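Local coordinates for receptor-like protein kinase ANXUR1 (Arabidopsis thaliana, PDB 6FIG), which probably senses extracellular cues during plant reproduction through a tandem malectin-like ectodomain and signals through a cytoplasmic serine/threonine kinase domain, at residues Ile159-Leu164 and Gly206-Thr210; Glu163-Thr167 and Met178-Thr182; Ser187-Leu191 and Phe272-Lys276; Arg234-Met240 and Glu323-Tyr329; His285-Phe289 and Ile317-Thr321. All coordinates share one frame; numbering follows the deposited sequence.

Contact 1. Residues Ile159-Leu164 and Gly206-Thr210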
# COMPACT_ATOMS: atom_id res chain seq x y z
N ILE A 159 -8.04 -0.46 -8.91
CA ILE A 159 -7.67 -0.83 -7.55
C ILE A 159 -8.67 -1.88 -7.08
O ILE A 159 -9.87 -1.59 -6.98
CB ILE A 159 -7.77 0.39 -6.62
CG1 ILE A 159 -6.84 1.53 -7.09
CG2 ILE A 159 -7.45 0.01 -5.18
CD1 ILE A 159 -7.27 2.90 -6.62
N GLN A 160 -8.19 -3.07 -6.77
CA GLN A 160 -9.04 -4.10 -6.17
C GLN A 160 -9.55 -3.61 -4.80
O GLN A 160 -8.78 -3.06 -4.02
CB GLN A 160 -8.28 -5.40 -5.98
CG GLN A 160 -9.18 -6.57 -5.66
CD GLN A 160 -8.42 -7.85 -5.50
OE1 GLN A 160 -7.81 -8.34 -6.45
NE2 GLN A 160 -8.47 -8.42 -4.30
N MET A 161 -10.84 -3.80 -4.51
CA MET A 161 -11.41 -3.32 -3.25
C MET A 161 -12.32 -4.37 -2.66
O MET A 161 -12.84 -5.20 -3.36
CB MET A 161 -12.14 -2.00 -3.41
CG MET A 161 -13.40 -2.09 -4.24
SD MET A 161 -14.30 -0.57 -4.33
CE MET A 161 -15.01 -0.48 -2.69
N PRO A 162 -12.50 -4.35 -1.34
CA PRO A 162 -13.47 -5.24 -0.73
C PRO A 162 -14.93 -4.89 -1.10
O PRO A 162 -15.23 -3.82 -1.65
CB PRO A 162 -13.27 -5.03 0.79
CG PRO A 162 -11.97 -4.30 0.92
CD PRO A 162 -11.82 -3.50 -0.34
N GLU A 163 -15.81 -5.83 -0.80
CA GLU A 163 -17.24 -5.62 -1.01
C GLU A 163 -17.80 -4.76 0.11
O GLU A 163 -18.32 -5.25 1.11
CB GLU A 163 -17.97 -6.96 -1.08
CG GLU A 163 -17.57 -7.78 -2.29
CD GLU A 163 -18.14 -7.28 -3.61
OE1 GLU A 163 -18.91 -6.29 -3.65
OE2 GLU A 163 -17.82 -7.91 -4.63
N LEU A 164 -17.69 -3.45 -0.07
CA LEU A 164 -18.03 -2.51 0.99
C LEU A 164 -19.49 -2.05 0.91
O LEU A 164 -19.89 -1.20 1.70
CB LEU A 164 -17.12 -1.30 0.94
CG LEU A 164 -15.66 -1.65 1.27
CD1 LEU A 164 -14.84 -0.37 1.22
CD2 LEU A 164 -15.52 -2.34 2.60
N GLY A 206 -5.84 0.62 2.10
CA GLY A 206 -5.00 1.05 0.96
C GLY A 206 -5.74 1.56 -0.28
O GLY A 206 -5.22 1.45 -1.39
N LEU A 207 -6.94 2.15 -0.11
CA LEU A 207 -7.79 2.48 -1.24
C LEU A 207 -7.54 3.88 -1.81
O LEU A 207 -8.13 4.24 -2.81
CB LEU A 207 -9.27 2.31 -0.86
CG LEU A 207 -9.71 0.89 -0.51
CD1 LEU A 207 -11.17 0.90 -0.06
CD2 LEU A 207 -9.50 -0.04 -1.69
N THR A 208 -6.67 4.65 -1.16
CA THR A 208 -6.31 6.00 -1.57
C THR A 208 -7.44 6.94 -1.97
O THR A 208 -7.28 7.80 -2.84
CB THR A 208 -5.15 6.03 -2.61
OG1 THR A 208 -5.54 5.41 -3.85
CG2 THR A 208 -3.92 5.38 -2.05
N ARG A 209 -8.59 6.79 -1.30
CA ARG A 209 -9.70 7.72 -1.42
C ARG A 209 -9.37 9.02 -0.69
O ARG A 209 -8.80 9.02 0.39
CB ARG A 209 -10.97 7.16 -0.78
CG ARG A 209 -11.48 5.88 -1.42
CD ARG A 209 -12.47 5.15 -0.52
NE ARG A 209 -11.83 4.73 0.71
CZ ARG A 209 -12.38 3.97 1.66
NH1 ARG A 209 -13.63 3.53 1.57
NH2 ARG A 209 -11.67 3.70 2.75
N THR A 210 -9.75 10.14 -1.31
CA THR A 210 -9.62 11.43 -0.67
C THR A 210 -10.95 11.75 0.02
O THR A 210 -12.00 11.60 -0.57
CB THR A 210 -9.29 12.51 -1.71
OG1 THR A 210 -8.07 12.13 -2.35
CG2 THR A 210 -9.08 13.85 -1.04
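Ile159 meets two residues of 206-210. Its CG2 lies 4.0 Å from Leu207 CD2, and the two side chains cross at a slant. Its CD1 comes to 4.1 Å from Thr208 OG1. That hydroxyl has polar partners elsewhere, in Lys20 and Arg77. At Gln160 the backbone does the touching: the carbonyl O is 3.9 Å from Leu207 CD2. The same O is hydrogen-bonded to Lys69 of the second subunit. Met161 offers its CB, 3.7 Å from Leu207 CD2, the closest approach of the contact. This segment belongs to the last part of strand 151-161 of the malectin-like fold, which pairs with strand 73-80. The other partner is the loop between strands 185-192 and 212-213, so Leu207 packs from a loop against this strand. Pro162 adds its CD at the margin of the same methyl. Leu164 and Leu207 then meet tip to tip, CD1 to CD1, at 4.1 Å. Leu164 CD1 is also 4.1 Å from Arg209 NH1. Leu207 CD1 sits over one face of the Arg209 guanidinium, 3.7 Å above its plane. Arg209 itself forms a salt bridge with Asp203.

Contact 2. Residues Glu163-Thr167 and Met178-Thr182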
# COMPACT_ATOMS: atom_id res chain seq x y z
N GLU A 163 -15.81 -5.83 -0.80
CA GLU A 163 -17.24 -5.62 -1.01
C GLU A 163 -17.80 -4.76 0.11
O GLU A 163 -18.32 -5.25 1.11
CB GLU A 163 -17.97 -6.96 -1.08
CG GLU A 163 -17.57 -7.78 -2.29
CD GLU A 163 -18.14 -7.28 -3.61
OE1 GLU A 163 -18.91 -6.29 -3.65
OE2 GLU A 163 -17.82 -7.91 -4.63
N LEU A 164 -17.69 -3.45 -0.07
CA LEU A 164 -18.03 -2.51 0.99
C LEU A 164 -19.49 -2.05 0.91
O LEU A 164 -19.89 -1.20 1.70
CB LEU A 164 -17.12 -1.30 0.94
CG LEU A 164 -15.66 -1.65 1.27
CD1 LEU A 164 -14.84 -0.37 1.22
CD2 LEU A 164 -15.52 -2.34 2.60
N PHE A 165 -20.26 -2.61 -0.04
CA PHE A 165 -21.64 -2.20 -0.29
C PHE A 165 -22.57 -3.36 -0.05
O PHE A 165 -22.29 -4.49 -0.41
CB PHE A 165 -21.79 -1.70 -1.73
CG PHE A 165 -20.85 -0.58 -2.07
CD1 PHE A 165 -21.07 0.69 -1.56
CD2 PHE A 165 -19.70 -0.82 -2.80
CE1 PHE A 165 -20.19 1.74 -1.85
CE2 PHE A 165 -18.82 0.21 -3.10
CZ PHE A 165 -19.05 1.49 -2.61
N ASP A 166 -23.69 -3.09 0.59
CA ASP A 166 -24.73 -4.10 0.78
C ASP A 166 -26.07 -3.38 0.57
O ASP A 166 -26.19 -2.59 -0.39
CB ASP A 166 -24.59 -4.75 2.15
CG ASP A 166 -25.37 -6.04 2.26
OD1 ASP A 166 -25.22 -6.91 1.37
OD2 ASP A 166 -26.13 -6.19 3.23
N THR A 167 -27.04 -3.55 1.45
CA THR A 167 -28.35 -2.95 1.24
C THR A 167 -28.40 -1.53 1.80
O THR A 167 -27.63 -1.16 2.69
CB THR A 167 -29.48 -3.81 1.84
OG1 THR A 167 -29.33 -3.86 3.26
CG2 THR A 167 -29.45 -5.19 1.28
N MET A 178 -32.78 -1.21 -1.09
CA MET A 178 -32.13 -1.27 -2.40
C MET A 178 -30.88 -2.11 -2.19
O MET A 178 -30.15 -1.89 -1.23
CB MET A 178 -31.66 0.11 -2.89
CG MET A 178 -32.72 1.04 -3.44
SD MET A 178 -33.75 0.42 -4.78
CE MET A 178 -32.62 0.40 -6.17
N ASP A 179 -30.64 -3.07 -3.07
CA ASP A 179 -29.44 -3.93 -2.99
C ASP A 179 -28.29 -3.39 -3.81
O ASP A 179 -28.39 -3.33 -5.02
CB ASP A 179 -29.78 -5.34 -3.43
CG ASP A 179 -28.71 -6.34 -3.05
OD1 ASP A 179 -27.70 -5.95 -2.42
OD2 ASP A 179 -28.90 -7.52 -3.38
N ALA A 180 -27.18 -3.01 -3.16
CA ALA A 180 -26.00 -2.49 -3.85
C ALA A 180 -24.87 -3.51 -3.94
O ALA A 180 -23.84 -3.21 -4.57
CB ALA A 180 -25.50 -1.23 -3.19
N LYS A 181 -25.06 -4.71 -3.38
CA LYS A 181 -23.99 -5.71 -3.36
C LYS A 181 -23.39 -5.99 -4.74
O LYS A 181 -22.18 -6.17 -4.86
CB LYS A 181 -24.47 -7.01 -2.71
CG LYS A 181 -23.47 -8.15 -2.70
CD LYS A 181 -22.24 -7.80 -1.88
CE LYS A 181 -21.23 -8.94 -1.87
NZ LYS A 181 -21.78 -10.21 -1.36
N THR A 182 -24.23 -6.04 -5.78
CA THR A 182 -23.74 -6.33 -7.13
C THR A 182 -23.98 -5.14 -8.07
O THR A 182 -23.99 -5.31 -9.30
CB THR A 182 -24.37 -7.61 -7.71
OG1 THR A 182 -25.79 -7.51 -7.62
CG2 THR A 182 -23.89 -8.86 -6.95
O HOH W 1 -20.49 -8.16 -5.63
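Thr167 and Asp179 form an antiparallel non-hydrogen-bonded pair at the open end of the hairpin made by strands 167-170 and 177-179. Their side chains lie on the same face of the sheet, with Thr167 CG2 4.2 Å from Asp179 OD1. Beside this pair, Thr167 CA makes a CA-H...O contact of 3.2 Å with Met178 O. One direct hydrogen bond crosses the segments, from Ala180 N to Asp166 O at 3.0 Å. The donor stands well above the carbonyl plane, and the N-H...O angle is 147°.

Past this bond 178-182 turns off the strand. Asp179 OD1 accepts from Lys181 N at 3.1 Å, which makes an Asx turn. Asp179 CG is anti to the backbone N (chi1 -166°), and this swings the carboxylate back over the turn. Strand 167-170 also pairs, in parallel, with strand 327-336 of the malectin-like fold.

Phe165 CB packs on Ala180 CB at 4.0 Å. Its ring leads away and meets Phe370 edge to face. Lys181 crosses Glu163 at about a right angle, and its CE lies against CB, CG and CD of Glu163. The ammonium is not in contact with the carboxylate. Arg73 is the charged partner of Glu163, and it also donates to Lys181 O. Water 1 donates to Lys181 O at 2.7 Å and, weakly, to Glu163 OE2, so the two segments are also joined through solvent.

Contact 3. Residues Ser187-Leu191 and Phe272-Lys276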
# COMPACT_ATOMS: atom_id res chain seq x y z
N SER A 187 -18.87 7.19 -7.42
CA SER A 187 -18.63 8.02 -6.24
C SER A 187 -18.89 9.45 -6.58
O SER A 187 -18.21 10.02 -7.41
CB SER A 187 -17.19 7.86 -5.75
OG SER A 187 -16.93 6.50 -5.47
N MET A 188 -19.91 10.05 -5.97
CA MET A 188 -20.26 11.42 -6.30
C MET A 188 -19.59 12.40 -5.37
O MET A 188 -19.11 13.43 -5.80
CB MET A 188 -21.79 11.62 -6.27
CG MET A 188 -22.57 10.62 -7.08
SD MET A 188 -22.20 10.69 -8.86
CE MET A 188 -22.88 12.26 -9.34
N PHE A 189 -19.65 12.12 -4.07
CA PHE A 189 -19.07 12.97 -3.02
C PHE A 189 -18.58 12.08 -1.90
O PHE A 189 -19.16 11.02 -1.62
CB PHE A 189 -20.11 13.95 -2.45
CG PHE A 189 -20.65 14.88 -3.48
CD1 PHE A 189 -19.95 16.02 -3.83
CD2 PHE A 189 -21.82 14.57 -4.16
CE1 PHE A 189 -20.40 16.83 -4.82
CE2 PHE A 189 -22.30 15.38 -5.16
CZ PHE A 189 -21.59 16.52 -5.49
N ARG A 190 -17.50 12.53 -1.28
CA ARG A 190 -16.89 11.81 -0.17
C ARG A 190 -16.31 12.82 0.77
O ARG A 190 -15.36 13.53 0.42
CB ARG A 190 -15.77 10.88 -0.65
CG ARG A 190 -15.09 10.14 0.47
CD ARG A 190 -14.17 9.04 -0.02
NE ARG A 190 -14.87 7.91 -0.62
CZ ARG A 190 -14.82 7.54 -1.90
NH1 ARG A 190 -14.19 8.27 -2.81
NH2 ARG A 190 -15.43 6.42 -2.26
N LEU A 191 -16.91 12.92 1.97
CA LEU A 191 -16.63 14.02 2.88
C LEU A 191 -16.21 13.57 4.26
O LEU A 191 -16.80 12.65 4.84
CB LEU A 191 -17.86 14.92 3.06
CG LEU A 191 -18.52 15.44 1.79
CD1 LEU A 191 -19.73 16.28 2.16
CD2 LEU A 191 -17.56 16.23 0.91
N PHE A 272 -26.24 18.92 -2.49
CA PHE A 272 -25.36 18.34 -3.50
C PHE A 272 -26.01 18.37 -4.87
O PHE A 272 -27.20 18.04 -4.99
CB PHE A 272 -25.07 16.89 -3.13
CG PHE A 272 -24.42 16.76 -1.80
CD1 PHE A 272 -23.06 16.96 -1.67
CD2 PHE A 272 -25.19 16.52 -0.66
CE1 PHE A 272 -22.45 16.88 -0.43
CE2 PHE A 272 -24.60 16.45 0.58
CZ PHE A 272 -23.22 16.63 0.70
N GLN A 273 -25.24 18.78 -5.88
CA GLN A 273 -25.66 18.72 -7.26
C GLN A 273 -25.36 17.33 -7.82
O GLN A 273 -24.23 16.87 -7.76
CB GLN A 273 -24.93 19.79 -8.08
CG GLN A 273 -25.20 21.21 -7.60
CD GLN A 273 -26.66 21.62 -7.74
OE1 GLN A 273 -27.33 21.26 -8.71
NE2 GLN A 273 -27.15 22.40 -6.78
N ILE A 274 -26.39 16.66 -8.32
CA ILE A 274 -26.26 15.30 -8.88
C ILE A 274 -27.00 15.20 -10.23
O ILE A 274 -27.43 16.21 -10.79
CB ILE A 274 -26.71 14.24 -7.84
CG1 ILE A 274 -28.08 14.56 -7.22
CG2 ILE A 274 -25.67 14.10 -6.72
CD1 ILE A 274 -29.26 14.57 -8.16
N ASP A 275 -27.10 13.98 -10.77
CA ASP A 275 -27.78 13.73 -12.04
C ASP A 275 -29.15 13.12 -11.79
O ASP A 275 -29.29 12.19 -11.02
CB ASP A 275 -26.96 12.76 -12.89
CG ASP A 275 -25.56 13.30 -13.22
OD1 ASP A 275 -25.41 14.54 -13.40
OD2 ASP A 275 -24.62 12.46 -13.35
N LYS A 276 -30.17 13.62 -12.46
CA LYS A 276 -31.53 13.09 -12.33
C LYS A 276 -31.63 11.66 -12.92
O LYS A 276 -30.79 11.26 -13.75
CB LYS A 276 -32.52 14.02 -13.02
CG LYS A 276 -32.69 15.37 -12.33
CD LYS A 276 -33.69 16.31 -13.02
CE LYS A 276 -33.14 16.93 -14.30
NZ LYS A 276 -33.95 18.08 -14.77
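Phe189 and Phe272 form the tight part of this contact. The two side chains slide past each other in opposite directions. Phe272 CD1 stands over the centre of one face of the Phe189 ring, 3.6 Å above its plane. The ring planes are at 48° and the centroids 4.9 Å apart, so the pair is oblique. In Phe189, CG lies anti to the carbonyl carbon (chi1 -61°), which sends the ring across toward 272-276. Leu191 CD1 closes the far end of Phe272. It lies at the edge of that ring, in its plane, 3.8 Å from CZ. Tyr217 meets both phenylalanine rings from outside the two segments.

The Phe189 edge is filled differently. Gln273 O and Ile274 CG2 both lie near the ring plane, the oxygen 3.5 Å from CZ and the methyl 3.9 Å from CE2.

Packing is looser toward Met188 and Asp275. Met188 CE touches Ile274 CG2 at 4.2 Å and lies farther from Asp275 OD2. That carboxylate is held by a salt bridge to Lys371. The end of Gln273 leads away on the exposed side, where NE2 bonds to Glu344.

Met188 and Phe189 both face Ile369 in a classic beta bulge. The bulge lets two consecutive side chains of strand 185-192 point at 272-276. The layers of the malectin-like beta-sandwich are joined here by side chains. No hydrogen bond passes between the segments, so dispersion and the burial of aromatic surface probably supply most of the cohesion.

Contact 4. Residues Arg234-Met240 and Glu323-Tyr329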
# COMPACT_ATOMS: atom_id res chain seq x y z
N ARG A 234 -9.24 6.58 20.92
CA ARG A 234 -9.13 5.43 20.03
C ARG A 234 -10.51 5.12 19.45
O ARG A 234 -11.53 5.12 20.16
CB ARG A 234 -8.54 4.18 20.72
CG ARG A 234 -8.14 3.11 19.70
CD ARG A 234 -7.48 1.86 20.29
NE ARG A 234 -7.53 0.72 19.35
CZ ARG A 234 -6.75 0.56 18.27
NH1 ARG A 234 -5.81 1.45 17.95
NH2 ARG A 234 -6.90 -0.52 17.49
N ILE A 235 -10.52 4.90 18.14
CA ILE A 235 -11.70 4.44 17.42
C ILE A 235 -11.68 2.92 17.51
O ILE A 235 -10.74 2.27 17.04
CB ILE A 235 -11.70 4.90 15.95
CG1 ILE A 235 -11.57 6.45 15.85
CG2 ILE A 235 -12.95 4.39 15.23
CD1 ILE A 235 -12.64 7.23 16.61
N ASN A 236 -12.74 2.37 18.07
CA ASN A 236 -12.87 0.95 18.31
C ASN A 236 -13.77 0.29 17.26
O ASN A 236 -14.98 0.18 17.42
CB ASN A 236 -13.45 0.76 19.72
CG ASN A 236 -13.65 -0.68 20.08
OD1 ASN A 236 -13.11 -1.57 19.43
ND2 ASN A 236 -14.45 -0.92 21.14
N TYR A 237 -13.16 -0.16 16.17
CA TYR A 237 -13.94 -0.67 15.04
C TYR A 237 -14.79 -1.93 15.30
O TYR A 237 -15.76 -2.16 14.59
CB TYR A 237 -13.02 -0.94 13.83
CG TYR A 237 -12.61 0.31 13.05
CD1 TYR A 237 -11.63 1.16 13.53
CD2 TYR A 237 -13.18 0.60 11.82
CE1 TYR A 237 -11.25 2.29 12.81
CE2 TYR A 237 -12.81 1.73 11.09
CZ TYR A 237 -11.82 2.55 11.58
OH TYR A 237 -11.44 3.65 10.85
N GLN A 238 -14.39 -2.77 16.25
CA GLN A 238 -15.05 -4.08 16.49
C GLN A 238 -15.05 -4.92 15.19
O GLN A 238 -13.99 -5.18 14.66
CB GLN A 238 -16.45 -3.91 17.10
CG GLN A 238 -16.43 -3.32 18.49
CD GLN A 238 -17.81 -3.39 19.17
OE1 GLN A 238 -18.86 -3.23 18.52
NE2 GLN A 238 -17.80 -3.61 20.47
N ASN A 239 -16.22 -5.33 14.67
CA ASN A 239 -16.25 -6.14 13.45
C ASN A 239 -16.55 -5.31 12.20
O ASN A 239 -16.67 -5.89 11.13
CB ASN A 239 -17.23 -7.31 13.55
CG ASN A 239 -16.88 -8.29 14.66
OD1 ASN A 239 -15.73 -8.68 14.80
ND2 ASN A 239 -17.87 -8.69 15.43
N MET A 240 -16.65 -3.99 12.32
CA MET A 240 -16.73 -3.16 11.10
C MET A 240 -15.38 -3.11 10.40
O MET A 240 -14.36 -2.82 11.04
CB MET A 240 -17.15 -1.73 11.40
CG MET A 240 -17.55 -1.00 10.13
SD MET A 240 -18.01 0.72 10.33
CE MET A 240 -16.43 1.58 10.43
N GLU A 323 -21.68 2.07 22.55
CA GLU A 323 -20.56 2.62 23.30
C GLU A 323 -19.90 3.80 22.59
O GLU A 323 -19.79 3.84 21.36
CB GLU A 323 -19.49 1.54 23.58
CG GLU A 323 -18.53 1.87 24.72
CD GLU A 323 -17.42 0.85 24.92
OE1 GLU A 323 -17.42 -0.25 24.30
OE2 GLU A 323 -16.50 1.15 25.70
N LYS A 324 -19.43 4.74 23.40
CA LYS A 324 -18.54 5.79 22.94
C LYS A 324 -17.34 5.19 22.21
O LYS A 324 -16.77 4.20 22.65
CB LYS A 324 -18.04 6.57 24.16
CG LYS A 324 -17.22 7.82 23.88
CD LYS A 324 -16.65 8.30 25.20
CE LYS A 324 -16.24 9.75 25.15
NZ LYS A 324 -15.91 10.19 26.53
N GLY A 325 -16.98 5.80 21.09
CA GLY A 325 -15.79 5.41 20.35
C GLY A 325 -15.97 4.31 19.33
O GLY A 325 -15.02 4.03 18.60
N ILE A 326 -17.14 3.70 19.23
CA ILE A 326 -17.40 2.67 18.20
C ILE A 326 -17.94 3.37 16.95
O ILE A 326 -18.95 4.08 17.03
CB ILE A 326 -18.38 1.58 18.69
CG1 ILE A 326 -17.77 0.79 19.85
CG2 ILE A 326 -18.79 0.64 17.57
CD1 ILE A 326 -18.70 -0.19 20.51
N PRO A 327 -17.27 3.20 15.80
CA PRO A 327 -17.72 3.81 14.56
C PRO A 327 -18.81 2.97 13.91
O PRO A 327 -18.93 1.77 14.18
CB PRO A 327 -16.45 3.81 13.70
CG PRO A 327 -15.76 2.55 14.11
CD PRO A 327 -16.05 2.39 15.59
N MET A 328 -19.56 3.60 13.02
CA MET A 328 -20.59 2.90 12.26
C MET A 328 -20.95 3.72 11.05
O MET A 328 -20.55 4.88 10.91
CB MET A 328 -21.86 2.71 13.11
CG MET A 328 -22.45 4.03 13.56
SD MET A 328 -24.16 3.94 14.13
CE MET A 328 -25.02 3.67 12.59
N TYR A 329 -21.75 3.12 10.19
CA TYR A 329 -22.36 3.86 9.12
C TYR A 329 -23.77 3.34 8.89
O TYR A 329 -24.12 2.22 9.31
CB TYR A 329 -21.53 3.75 7.83
CG TYR A 329 -21.48 2.36 7.27
CD1 TYR A 329 -20.54 1.46 7.72
CD2 TYR A 329 -22.41 1.94 6.32
CE1 TYR A 329 -20.50 0.16 7.25
CE2 TYR A 329 -22.39 0.65 5.83
CZ TYR A 329 -21.41 -0.23 6.28
OH TYR A 329 -21.34 -1.53 5.84
O HOH W 2 -15.15 2.06 22.32
O HOH W 3 -18.11 -0.84 14.61
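Asn236 N donates to Gly325 O at 2.9 Å, the one direct hydrogen bond between the segments. It is nearly straight, at 171°. Two CA-H...O contacts flank it, from Ile235 CA to Gly325 O and from Ile326 CA to Asn236 O. Gly325 lies in a type II turn from Glu323 to Ile326. It has positive phi in this turn, and its backbone lies close to Arg234 O.

Two waters extend the polar link. Water 2 accepts from Asn236 ND2 and donates to Lys324 O. Water 3 donates to Tyr237 O at 2.7 Å and to Pro327 O at 2.8 Å.

Apolar packing centres on Pro327. Its CG touches Ile235 CG2 at 3.5 Å and Met240 CE at 3.9 Å. Gln238 lays its amide group against Ile326 CD1.

Aromatic contacts come last. Pro327 CG sits over one face of the Tyr237 ring, offset toward the rim, in a CH-pi contact 4.1 Å from the centroid. Met240 SD lies at the edge of the Tyr329 ring, 3.7 Å from CD1, a Met-aromatic contact. Met240 CG is anti to the backbone N (chi1 -167°); the chain runs straight to SD, then bends at chi3 and brings CE onto Pro327.

The loop after strand 225-228 is thus fastened to the segment leading into strand 327-336. One backbone bond probably sets the alignment, and a proline wedged among apolar groups probably makes much of the grip.

Contact 5. Residues His285-Phe289 and Ile317-Thr321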
# COMPACT_ATOMS: atom_id res chain seq x y z
N HIS A 285 -21.68 8.36 8.14
CA HIS A 285 -20.71 7.81 9.07
C HIS A 285 -20.86 8.50 10.43
O HIS A 285 -20.88 9.74 10.50
CB HIS A 285 -19.29 8.04 8.56
CG HIS A 285 -18.96 7.28 7.32
ND1 HIS A 285 -18.38 6.03 7.35
CD2 HIS A 285 -19.12 7.60 6.02
CE1 HIS A 285 -18.20 5.61 6.11
NE2 HIS A 285 -18.62 6.55 5.28
N PHE A 286 -20.91 7.69 11.48
CA PHE A 286 -21.09 8.21 12.85
C PHE A 286 -20.10 7.62 13.82
O PHE A 286 -19.75 6.45 13.71
CB PHE A 286 -22.48 7.90 13.38
CG PHE A 286 -23.61 8.45 12.58
CD1 PHE A 286 -24.02 9.78 12.73
CD2 PHE A 286 -24.35 7.62 11.73
CE1 PHE A 286 -25.11 10.27 12.02
CE2 PHE A 286 -25.43 8.11 11.03
CZ PHE A 286 -25.82 9.43 11.18
N CYS A 287 -19.71 8.39 14.83
CA CYS A 287 -18.95 7.87 15.94
C CYS A 287 -19.11 8.90 17.05
O CYS A 287 -18.78 10.08 16.86
CB CYS A 287 -17.47 7.67 15.60
SG CYS A 287 -16.48 6.99 16.97
N GLU A 288 -19.62 8.46 18.18
CA GLU A 288 -19.82 9.34 19.32
C GLU A 288 -18.53 9.38 20.12
O GLU A 288 -18.14 8.36 20.68
CB GLU A 288 -20.97 8.86 20.21
CG GLU A 288 -21.23 9.74 21.44
CD GLU A 288 -21.53 11.16 21.05
OE1 GLU A 288 -22.57 11.37 20.41
OE2 GLU A 288 -20.71 12.06 21.36
N PHE A 289 -17.88 10.53 20.17
CA PHE A 289 -16.64 10.66 20.94
C PHE A 289 -16.70 11.64 22.11
O PHE A 289 -15.69 11.86 22.79
CB PHE A 289 -15.44 10.94 20.02
CG PHE A 289 -15.59 12.15 19.14
CD1 PHE A 289 -15.77 12.01 17.77
CD2 PHE A 289 -15.52 13.44 19.68
CE1 PHE A 289 -15.91 13.12 16.95
CE2 PHE A 289 -15.66 14.55 18.86
CZ PHE A 289 -15.84 14.39 17.49
N ILE A 317 -26.61 7.78 18.13
CA ILE A 317 -25.37 7.06 17.81
C ILE A 317 -25.05 5.97 18.85
O ILE A 317 -24.82 4.81 18.49
CB ILE A 317 -24.16 7.99 17.61
CG1 ILE A 317 -24.45 9.02 16.52
CG2 ILE A 317 -22.92 7.16 17.23
CD1 ILE A 317 -23.49 10.20 16.53
N ILE A 318 -25.03 6.33 20.13
CA ILE A 318 -24.83 5.34 21.19
C ILE A 318 -25.96 4.31 21.21
O ILE A 318 -25.73 3.13 21.47
CB ILE A 318 -24.70 5.98 22.58
CG1 ILE A 318 -23.51 6.94 22.65
CG2 ILE A 318 -24.52 4.91 23.65
CD1 ILE A 318 -22.17 6.29 22.72
N GLY A 319 -27.18 4.76 20.92
CA GLY A 319 -28.31 3.84 20.75
C GLY A 319 -28.01 2.75 19.75
O GLY A 319 -28.35 1.59 19.97
N TRP A 320 -27.39 3.12 18.63
CA TRP A 320 -26.95 2.19 17.61
C TRP A 320 -25.69 1.41 17.94
O TRP A 320 -25.66 0.20 17.74
CB TRP A 320 -26.70 2.95 16.31
CG TRP A 320 -27.90 3.18 15.47
CD1 TRP A 320 -28.95 2.34 15.26
CD2 TRP A 320 -28.10 4.30 14.61
NE1 TRP A 320 -29.82 2.89 14.34
CE2 TRP A 320 -29.31 4.09 13.92
CE3 TRP A 320 -27.39 5.47 14.38
CZ2 TRP A 320 -29.83 5.04 13.03
CZ3 TRP A 320 -27.89 6.38 13.47
CH2 TRP A 320 -29.09 6.16 12.81
N THR A 321 -24.65 2.07 18.44
CA THR A 321 -23.34 1.39 18.61
C THR A 321 -23.15 0.69 19.95
O THR A 321 -22.35 -0.25 20.05
CB THR A 321 -22.17 2.36 18.43
OG1 THR A 321 -22.18 3.33 19.49
CG2 THR A 321 -22.25 3.06 17.11
O HOH W 4 -20.12 5.47 19.00
O HOH W 5 -24.70 9.53 20.97
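Ile317 and Phe286 meet along most of their side chains. Ile317 CG1 is anti to its carbonyl carbon (chi1 -56°), and chi2 is extended. This brings CD1 obliquely up to the ring, 3.9 Å from Phe286 CD1. The other branch, CG2, turns toward the strand backbone and reaches Glu288 N at 3.7 Å. Phe286 also meets Trp320, CE2 to CZ3, at 3.9 Å. Their planes are at 42°, an oblique aromatic pair.

Glu288 takes a folded shape. CG is anti to the backbone N (chi1 179°), then the chain bends at chi2. Its CB and CG therefore lie across Ile318, with CB 3.8 Å from Ile318 CD1. The bend carries the carboxylate back to its own chain. OE2 accepts from Gln290 N and Leu291 N, and OE1 forms a salt bridge with Lys297. Several partners thus satisfy this buried acid, which probably stays ionised.

Waters join the polar atoms of the two segments. Water 4 accepts from Glu288 N and lies 3.0 Å from Thr321 OG1, which also bonds to Glu323 O. Water 5 donates to Glu288 OE1 at 2.9 Å and takes a weak bond from Ile318 N.

The axes of helix 317-321 and strand segment 285-287 pass 8.9 Å apart, nearly perpendicular; the segment belongs to the last part of strand 278-287. Trp320 and Thr321 rest on Met328 of the adjacent strand 327-336. Phe286 reaches on to Phe299 and Ile301 of strand 299-303, so the helix packs over a mixed apolar cluster beside these strands.

Contacts 1 and 2 start from the same stretch, sharing Glu163 and Leu164. Contact 2 closes first, a short hairpin loop. Contact 1 closes the longer loop around it, tying the last part of strand 151-161 to the 206-210 loop. Contact 3 opens at Ser187 and closes at Lys276, so it crosses contact 1; it joins strand 185-192 to strand 268-273 of the four-stranded sheet. Arg190 packs on Arg209 and Thr210. Contact 4 crosses contact 3 and joins the loop after strand 225-228 to the segment leading into strand 327-336. Contact 5 is nested inside contact 4. The two touch at neighbouring strands 278-287 and 327-336 and just beyond their ends, through probable backbone hydrogen bonds.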